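PDB 5V0T: alpha,alpha-trehalose-phosphate synthase (UDP-forming) from Burkholderia xenovorans, which belongs to glycosyltransferase family 20 and has the GT-B architecture, with a bound UDP and 6-O-phosphono-alpha-D-glucopyranose. Local coordinates for residues F146-R151 with L186-L191. Residues are numbered along the deposited sequence; the frame is centred on the assembly and turned at random.
Sequences FAQALR and LCSFDL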
ATOM      1  N   PHE A 146      -9.291   1.527  17.608  1.00 19.61           N
ATOM      2  CA  PHE A 146     -10.609   2.081  17.304  1.00 19.25           C
ATOM      3  C   PHE A 146     -11.745   1.209  17.827  1.00 19.54           C
ATOM      4  O   PHE A 146     -12.746   1.736  18.319  1.00 22.56           O
ATOM      5  CB  PHE A 146     -10.762   2.283  15.793  1.00 17.91           C
ATOM      6  CG  PHE A 146     -11.775   3.331  15.426  1.00 19.94           C
ATOM      7  CD1 PHE A 146     -11.459   4.679  15.505  1.00 22.44           C
ATOM      8  CD2 PHE A 146     -13.046   2.973  14.999  1.00 24.12           C
ATOM      9  CE1 PHE A 146     -12.398   5.654  15.167  1.00 24.08           C
ATOM     10  CE2 PHE A 146     -13.992   3.949  14.660  1.00 28.34           C
ATOM     11  CZ  PHE A 146     -13.662   5.289  14.750  1.00 22.71           C
ATOM     12  N   ALA A 147     -11.645  -0.118  17.691  1.00 21.26           N
ATOM     13  CA  ALA A 147     -12.724  -0.968  18.201  1.00 23.94           C
ATOM     14  C   ALA A 147     -12.846  -0.831  19.709  1.00 26.19           C
ATOM     15  O   ALA A 147     -13.956  -0.728  20.249  1.00 24.00           O
ATOM     16  CB  ALA A 147     -12.493  -2.430  17.832  1.00 23.17           C
ATOM     17  N   GLN A 148     -11.703  -0.814  20.399  1.00 23.85           N
ATOM     18  CA  GLN A 148     -11.697  -0.652  21.851  1.00 23.46           C
ATOM     19  C   GLN A 148     -12.399   0.640  22.255  1.00 24.36           C
ATOM     20  O   GLN A 148     -13.238   0.646  23.166  1.00 24.88           O
ATOM     21  CB  GLN A 148     -10.244  -0.685  22.339  1.00 27.86           C
ATOM     22  CG  GLN A 148     -10.012  -0.841  23.829  1.00 34.87           C
ATOM     23  CD  GLN A 148      -8.532  -0.679  24.179  1.00 40.43           C
ATOM     24  OE1 GLN A 148      -7.988   0.424  24.089  1.00 44.80           O
ATOM     25  NE2 GLN A 148      -7.872  -1.780  24.557  1.00 27.79           N
ATOM     26  N   ALA A 149     -12.111   1.734  21.549  1.00 22.85           N
ATOM     27  CA  ALA A 149     -12.774   3.006  21.838  1.00 24.02           C
ATOM     28  C   ALA A 149     -14.266   2.948  21.538  1.00 25.69           C
ATOM     29  O   ALA A 149     -15.080   3.493  22.295  1.00 26.42           O
ATOM     30  CB  ALA A 149     -12.118   4.130  21.034  1.00 27.63           C
ATOM     31  N   LEU A 150     -14.649   2.320  20.422  1.00 23.98           N
ATOM     32  CA  LEU A 150     -16.070   2.236  20.088  1.00 27.38           C
ATOM     33  C   LEU A 150     -16.825   1.463  21.162  1.00 29.61           C
ATOM     34  O   LEU A 150     -17.881   1.901  21.644  1.00 24.92           O
ATOM     35  CB  LEU A 150     -16.255   1.575  18.721  1.00 21.33           C
ATOM     36  CG  LEU A 150     -15.891   2.400  17.490  1.00 23.01           C
ATOM     37  CD1 LEU A 150     -15.861   1.505  16.250  1.00 25.75           C
ATOM     38  CD2 LEU A 150     -16.914   3.519  17.317  1.00 24.74           C
ATOM     39  N   ARG A 151     -16.285   0.307  21.554  1.00 24.03           N
ATOM     40  CA  ARG A 151     -16.936  -0.518  22.566  1.00 31.02           C
ATOM     41  C   ARG A 151     -17.084   0.236  23.884  1.00 34.12           C
ATOM     42  O   ARG A 151     -18.121   0.142  24.555  1.00 31.63           O
ATOM     43  CB  ARG A 151     -16.136  -1.807  22.776  1.00 27.12           C
ATOM     44  CG  ARG A 151     -16.064  -2.711  21.549  1.00 28.66           C
ATOM     45  CD  ARG A 151     -17.279  -3.629  21.484  1.00 43.23           C
ATOM     46  NE  ARG A 151     -17.236  -4.579  20.371  1.00 44.26           N
ATOM     47  CZ  ARG A 151     -18.047  -4.531  19.317  1.00 48.13           C
ATOM     48  NH1 ARG A 151     -18.967  -3.580  19.223  1.00 44.59           N
ATOM     49  NH2 ARG A 151     -17.940  -5.436  18.352  1.00 50.72           N
ATOM     50  N   LEU A 186      -6.157  -4.695  19.351  1.00 23.78           N
ATOM     51  CA  LEU A 186      -6.584  -5.440  18.168  1.00 21.48           C
ATOM     52  C   LEU A 186      -7.597  -6.519  18.514  1.00 21.13           C
ATOM     53  O   LEU A 186      -8.492  -6.809  17.709  1.00 24.15           O
ATOM     54  CB  LEU A 186      -5.382  -6.076  17.467  1.00 20.68           C
ATOM     55  CG  LEU A 186      -4.481  -5.221  16.584  1.00 21.93           C
ATOM     56  CD1 LEU A 186      -3.320  -6.082  16.090  1.00 19.78           C
ATOM     57  CD2 LEU A 186      -5.266  -4.653  15.400  1.00 23.59           C
ATOM     58  N   CYS A 187      -7.480  -7.118  19.697  1.00 22.07           N
ATOM     59  CA  CYS A 187      -8.389  -8.184  20.077  1.00 23.24           C
ATOM     60  C   CYS A 187      -9.770  -7.686  20.487  1.00 23.81           C
ATOM     61  O   CYS A 187     -10.627  -8.516  20.781  1.00 21.87           O
ATOM     62  CB  CYS A 187      -7.760  -9.029  21.197  1.00 25.43           C
ATOM     63  SG  CYS A 187      -6.247  -9.899  20.645  1.00 25.82           S
ATOM     64  N   SER A 188     -10.033  -6.375  20.479  1.00 23.72           N
ATOM     65  CA  SER A 188     -11.412  -5.910  20.617  1.00 24.70           C
ATOM     66  C   SER A 188     -12.191  -5.963  19.312  1.00 26.31           C
ATOM     67  O   SER A 188     -13.407  -5.779  19.334  1.00 23.29           O
ATOM     68  CB  SER A 188     -11.474  -4.474  21.147  1.00 28.80           C
ATOM     69  OG  SER A 188     -11.169  -4.426  22.529  1.00 34.97           O
ATOM     70  N   PHE A 189     -11.531  -6.166  18.182  1.00 22.96           N
ATOM     71  CA  PHE A 189     -12.253  -6.320  16.931  1.00 20.89           C
ATOM     72  C   PHE A 189     -12.937  -7.683  16.887  1.00 25.03           C
ATOM     73  O   PHE A 189     -12.505  -8.638  17.536  1.00 24.35           O
ATOM     74  CB  PHE A 189     -11.293  -6.152  15.750  1.00 17.97           C
ATOM     75  CG  PHE A 189     -10.909  -4.707  15.474  1.00 19.62           C
ATOM     76  CD1 PHE A 189     -11.759  -3.887  14.741  1.00 22.66           C
ATOM     77  CD2 PHE A 189      -9.714  -4.184  15.932  1.00 20.52           C
ATOM     78  CE1 PHE A 189     -11.429  -2.570  14.475  1.00 19.25           C
ATOM     79  CE2 PHE A 189      -9.377  -2.862  15.677  1.00 16.84           C
ATOM     80  CZ  PHE A 189     -10.250  -2.051  14.931  1.00 17.50           C
ATOM     81  N   ASP A 190     -14.047  -7.762  16.145  1.00 21.15           N
ATOM     82  CA  ASP A 190     -14.666  -9.068  15.917  1.00 23.66           C
ATOM     83  C   ASP A 190     -13.860  -9.909  14.939  1.00 26.48           C
ATOM     84  O   ASP A 190     -13.795 -11.135  15.082  1.00 25.22           O
ATOM     85  CB  ASP A 190     -16.095  -8.883  15.406  1.00 27.52           C
ATOM     86  CG  ASP A 190     -16.984  -8.238  16.435  1.00 29.16           C
ATOM     87  OD1 ASP A 190     -17.018  -8.755  17.568  1.00 36.67           O
ATOM     88  OD2 ASP A 190     -17.606  -7.207  16.140  1.00 29.87           O
ATOM     89  N   LEU A 191     -13.232  -9.272  13.955  1.00 25.30           N
ATOM     90  CA  LEU A 191     -12.503  -9.958  12.897  1.00 23.10           C
ATOM     91  C   LEU A 191     -11.288  -9.124  12.521  1.00 20.26           C
ATOM     92  O   LEU A 191     -11.412  -7.915  12.312  1.00 23.68           O
ATOM     93  CB  LEU A 191     -13.388 -10.174  11.664  1.00 24.33           C
ATOM     94  CG  LEU A 191     -12.680 -10.710  10.419  1.00 27.04           C
ATOM     95  CD1 LEU A 191     -12.155 -12.112  10.690  1.00 25.67           C
ATOM     96  CD2 LEU A 191     -13.627 -10.699   9.193  1.00 20.42           C
TER
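A147 sets its methyl over the centre of the F189 ring, CB lying 3.4 Å from the ring centroid and only 8° off the ring normal, a CH-pi contact to which the flat aromatic face is well suited. Alanine needs little room on this side of the helix, and the CA atoms of A147 and F189 are 5.5 Å apart. CB of F189 points away from the helix, but with CG beside the backbone N the ring swings back beneath the methyl, while its CZ comes only loosely near CB of F146. The inclined ring of F161 meets the same ring. S188, also small, packs its CB 3.7 Å from the backbone N of Q148, a close approach that a short side chain allows, and its OG rests near CB and CG of Q148.

One turn after A147, R151 can be followed outward. Its CB points toward the loop, CG lies beside the backbone N, and chi2 of -86° turns CD. NE passes 4.1 Å from the carbonyl O of S188, CZ is 4.2 Å from D190 OD2, and NH2 ends in a salt bridge with that OD2, 2.9 Å away. OD2 lies near the guanidinium plane, at its edge, although the carboxylate is turned 46° from it. Arginine's several N-H groups suit this place, NH1 hydrogen-bonding the carbonyls of V155 and N157; the short carboxylate of D190 lets OD2 also accept from the backbone N of I159.

The type I turn L186-F189 follows helix 179-186, and D190 carries the chain on to strand 191-194. Helix 146-152 is the crossover between parallel strands 135-139 and 159-162, and helix 179-186 lies in the next connection, to 191-194. The contact joins successive beta-alpha-beta units of a Rossmann-like domain, as in the GT-B fold.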